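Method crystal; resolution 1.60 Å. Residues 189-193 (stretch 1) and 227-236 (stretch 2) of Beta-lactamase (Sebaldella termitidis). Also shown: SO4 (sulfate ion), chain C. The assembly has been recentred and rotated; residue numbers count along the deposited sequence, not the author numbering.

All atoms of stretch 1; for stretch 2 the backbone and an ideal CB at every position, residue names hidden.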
# COMPACT_ATOMS: atom_id res chain seq x y z
N LYS A 189 0.41 4.69 0.31
CA LYS A 189 0.99 4.08 1.51
C LYS A 189 2.30 3.42 1.11
O LYS A 189 2.37 2.70 0.10
CB LYS A 189 0.07 3.05 2.18
CG LYS A 189 0.64 2.36 3.44
CD LYS A 189 0.63 3.31 4.63
CE LYS A 189 1.43 2.77 5.82
NZ LYS A 189 2.92 2.94 5.66
N THR A 190 3.34 3.68 1.90
CA THR A 190 4.62 3.05 1.75
C THR A 190 4.73 1.73 2.49
O THR A 190 4.05 1.47 3.49
CB THR A 190 5.67 4.02 2.27
OG1 THR A 190 5.25 4.45 3.58
CG2 THR A 190 5.75 5.19 1.39
N GLY A 191 5.59 0.88 1.99
CA GLY A 191 6.00 -0.28 2.75
C GLY A 191 7.39 -0.67 2.30
O GLY A 191 7.79 -0.40 1.17
N TRP A 192 8.15 -1.27 3.20
CA TRP A 192 9.40 -1.85 2.71
C TRP A 192 9.87 -3.00 3.56
O TRP A 192 9.54 -3.15 4.73
CB TRP A 192 10.47 -0.76 2.58
CG TRP A 192 11.31 -0.50 3.74
CD1 TRP A 192 11.00 0.29 4.81
CD2 TRP A 192 12.65 -0.98 3.96
NE1 TRP A 192 12.07 0.32 5.69
CE2 TRP A 192 13.09 -0.46 5.19
CE3 TRP A 192 13.51 -1.82 3.23
CZ2 TRP A 192 14.36 -0.74 5.72
CZ3 TRP A 192 14.76 -2.11 3.76
CH2 TRP A 192 15.18 -1.57 5.00
N GLY A 193 10.65 -3.86 2.90
CA GLY A 193 11.28 -4.98 3.55
C GLY A 193 12.37 -5.54 2.66
O GLY A 193 12.80 -4.91 1.69
N UNK A 227 22.46 3.08 -0.72
CA UNK A 227 21.46 3.91 -1.38
C UNK A 227 20.04 3.74 -0.84
O UNK A 227 19.14 4.47 -1.24
CB UNK A 227 21.46 3.60 -2.88
N UNK A 228 19.84 2.83 0.11
CA UNK A 228 18.47 2.47 0.47
C UNK A 228 17.76 3.62 1.19
O UNK A 228 16.58 3.87 0.94
CB UNK A 228 18.47 1.22 1.35
N UNK A 229 18.45 4.33 2.07
CA UNK A 229 17.78 5.39 2.82
C UNK A 229 17.31 6.50 1.90
O UNK A 229 16.22 7.04 2.07
CB UNK A 229 18.71 5.96 3.89
N UNK A 230 18.13 6.87 0.91
CA UNK A 230 17.69 7.84 -0.08
C UNK A 230 16.43 7.37 -0.79
O UNK A 230 15.47 8.13 -0.98
CB UNK A 230 18.80 8.10 -1.10
N UNK A 231 16.41 6.10 -1.21
CA UNK A 231 15.25 5.60 -1.94
C UNK A 231 14.00 5.60 -1.09
O UNK A 231 12.89 5.84 -1.61
CB UNK A 231 15.52 4.19 -2.46
N UNK A 232 14.12 5.33 0.21
CA UNK A 232 12.97 5.47 1.10
C UNK A 232 12.46 6.91 1.10
O UNK A 232 11.25 7.14 1.18
CB UNK A 232 13.34 5.04 2.52
N UNK A 233 13.38 7.89 1.04
CA UNK A 233 12.99 9.30 0.97
C UNK A 233 12.47 9.70 -0.40
O UNK A 233 11.75 10.71 -0.51
CB UNK A 233 14.18 10.19 1.34
N UNK A 234 12.80 8.92 -1.44
CA UNK A 234 12.54 9.28 -2.84
C UNK A 234 11.31 8.61 -3.41
O UNK A 234 10.80 9.07 -4.44
CB UNK A 234 13.75 8.92 -3.71
N UNK A 235 10.78 7.55 -2.78
CA UNK A 235 9.76 6.74 -3.45
C UNK A 235 8.52 7.53 -3.81
O UNK A 235 7.93 7.31 -4.88
CB UNK A 235 9.36 5.56 -2.56
N UNK A 236 8.09 8.45 -2.95
CA UNK A 236 6.89 9.22 -3.28
C UNK A 236 7.18 10.22 -4.41
O UNK A 236 6.40 10.33 -5.36
CB UNK A 236 6.37 9.95 -2.04
S SO4 C . 7.08 2.35 5.83
O1 SO4 C . 8.10 3.00 6.65
O2 SO4 C . 6.46 1.22 6.58
O3 SO4 C . 6.03 3.31 5.52
O4 SO4 C . 7.73 1.88 4.60

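The strand of stretch 1 and the helix of stretch 2 run nearly antiparallel, their axes 9.9 Å apart at closest approach. That leaves a layer for side chains to fill, and stretch 1 marks it with two that reach across, Thr-190 and Trp-192, plus a sulfate lying beside them.

Position 227 is out of reach of the strand, and almost any side chain would serve; it is Arg-227, whose carbonyl accepts a backbone hydrogen bond from the amide of position 231.

Position 228 points its CB toward stretch 1, yet no atom there lies within 5.5 Å of that CB. What waits farther off is the six-membered end of the Trp-192 indole, presenting a face. A side chain of middling length could cover it, whether aliphatic, a thioether or a polar amide. The deposited residue is Asn-228. With chi1 in t, its amide extends to the ring, bringing Asn-228 ND2 to 3.4 Å from Trp-192 CZ3 and over the face, while OD1 is hydrogen-bonded elsewhere in the structure.

Positions 229, 230 and 231 are out of reach of the strand, so stretch 1 sets no rule for them beyond tolerance of helical backbone angles. They are Ser-229, Tyr-230 and Leu-231.

Position 232 is one helical turn beyond 228 and again faces the strand, opposite Trp-192 in the backbone register. The same indole face is on offer, now near its five-membered ring, so an aliphatic chain with some reach, leucine or methionine for instance, would suit. Leu-232 fills it in the common m,t rotamer. Leu-232 CD2 sits 3.8 Å from the centroid of the five-membered ring, only 17° off the normal, a CH-pi contact, and 3.6 Å from Trp-192 CG. Leucine and asparagine thus cover the same face of one tryptophan.

Positions 233 and 234 turn out of reach again, so stretch 1 leaves the choice open, polar or apolar; they carry Asp-233 and Phe-234.

Position 235 is the most informative. Its CB points toward the strand, 5.4 Å from Thr-190 CG2 even in ideal form, and beyond lie the Gly-191 carbonyl and the sulfate. The anion favours a long cationic chain: lysine could supply charge, but arginine adds a flat group with several donors. Arg-235 is found, with chi1 in p. Arg-235 NH1 and Arg-235 NH2 both donate to SO4 O4, at 3.1 and 3.2 Å, while Thr-190 OG1 donates to SO4 O3 at a very short 2.4 Å; the anion, probably from the crystallisation liquor, therefore bridges the stretches, which share no direct hydrogen bond. Thr-190 CB packs over one guanidinium face, 3.3 Å from Arg-235 NH1. Gly-191 O lies 3.4 Å from Arg-235 NH1 near the guanidinium plane, but the angle is too poor for a hydrogen bond. Within the helix, Arg-235 NE makes a weak hydrogen bond to Leu-232 O at 3.1 Å.

Position 236 points sideways, where a long polar chain is easily accommodated; Lys-236 leads its end away from the strand.

Stretch 2, residues 227-236: RNSYLLDFRK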
# COMPACT_ATOMS: atom_id res chain seq x y z
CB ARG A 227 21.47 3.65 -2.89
CG ARG A 227 22.65 4.31 -3.60
CD ARG A 227 22.40 4.45 -5.10
NE ARG A 227 22.17 3.14 -5.71
CZ ARG A 227 23.12 2.41 -6.29
NH1 ARG A 227 22.82 1.22 -6.80
NH2 ARG A 227 24.37 2.85 -6.35
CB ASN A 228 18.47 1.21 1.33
CG ASN A 228 17.14 0.50 1.31
OD1 ASN A 228 16.76 -0.08 0.30
ND2 ASN A 228 16.41 0.58 2.40
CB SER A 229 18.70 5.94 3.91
OG SER A 229 18.88 4.96 4.91
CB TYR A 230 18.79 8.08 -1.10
CG TYR A 230 18.33 8.97 -2.20
CD1 TYR A 230 18.19 10.33 -1.99
CD2 TYR A 230 17.99 8.46 -3.44
CE1 TYR A 230 17.77 11.16 -2.97
CE2 TYR A 230 17.54 9.30 -4.45
CZ TYR A 230 17.44 10.64 -4.20
OH TYR A 230 17.01 11.54 -5.16
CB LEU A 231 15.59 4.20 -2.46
CG LEU A 231 16.66 4.25 -3.54
CD1 LEU A 231 17.15 2.84 -3.82
CD2 LEU A 231 16.11 4.89 -4.84
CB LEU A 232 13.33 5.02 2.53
CG LEU A 232 13.64 3.54 2.72
CD1 LEU A 232 14.03 3.25 4.18
CD2 LEU A 232 12.48 2.64 2.32
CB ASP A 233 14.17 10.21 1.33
CG ASP A 233 14.49 10.25 2.83
OD1 ASP A 233 13.65 9.79 3.64
OD2 ASP A 233 15.58 10.76 3.18
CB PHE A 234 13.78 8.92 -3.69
CG PHE A 234 13.68 9.28 -5.15
CD1 PHE A 234 13.44 10.58 -5.54
CD2 PHE A 234 13.84 8.31 -6.13
CE1 PHE A 234 13.35 10.91 -6.88
CE2 PHE A 234 13.74 8.63 -7.48
CZ PHE A 234 13.51 9.93 -7.86
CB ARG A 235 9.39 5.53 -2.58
CG ARG A 235 8.79 5.86 -1.24
CD ARG A 235 8.93 4.66 -0.34
NE ARG A 235 9.05 5.00 1.07
CZ ARG A 235 8.95 4.12 2.05
NH1 ARG A 235 8.69 2.84 1.78
NH2 ARG A 235 9.07 4.51 3.31
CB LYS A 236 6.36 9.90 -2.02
CG LYS A 236 5.51 11.13 -2.27
CD LYS A 236 4.52 11.36 -1.14
CE LYS A 236 4.08 12.81 -1.06
NZ LYS A 236 3.89 13.39 -2.42
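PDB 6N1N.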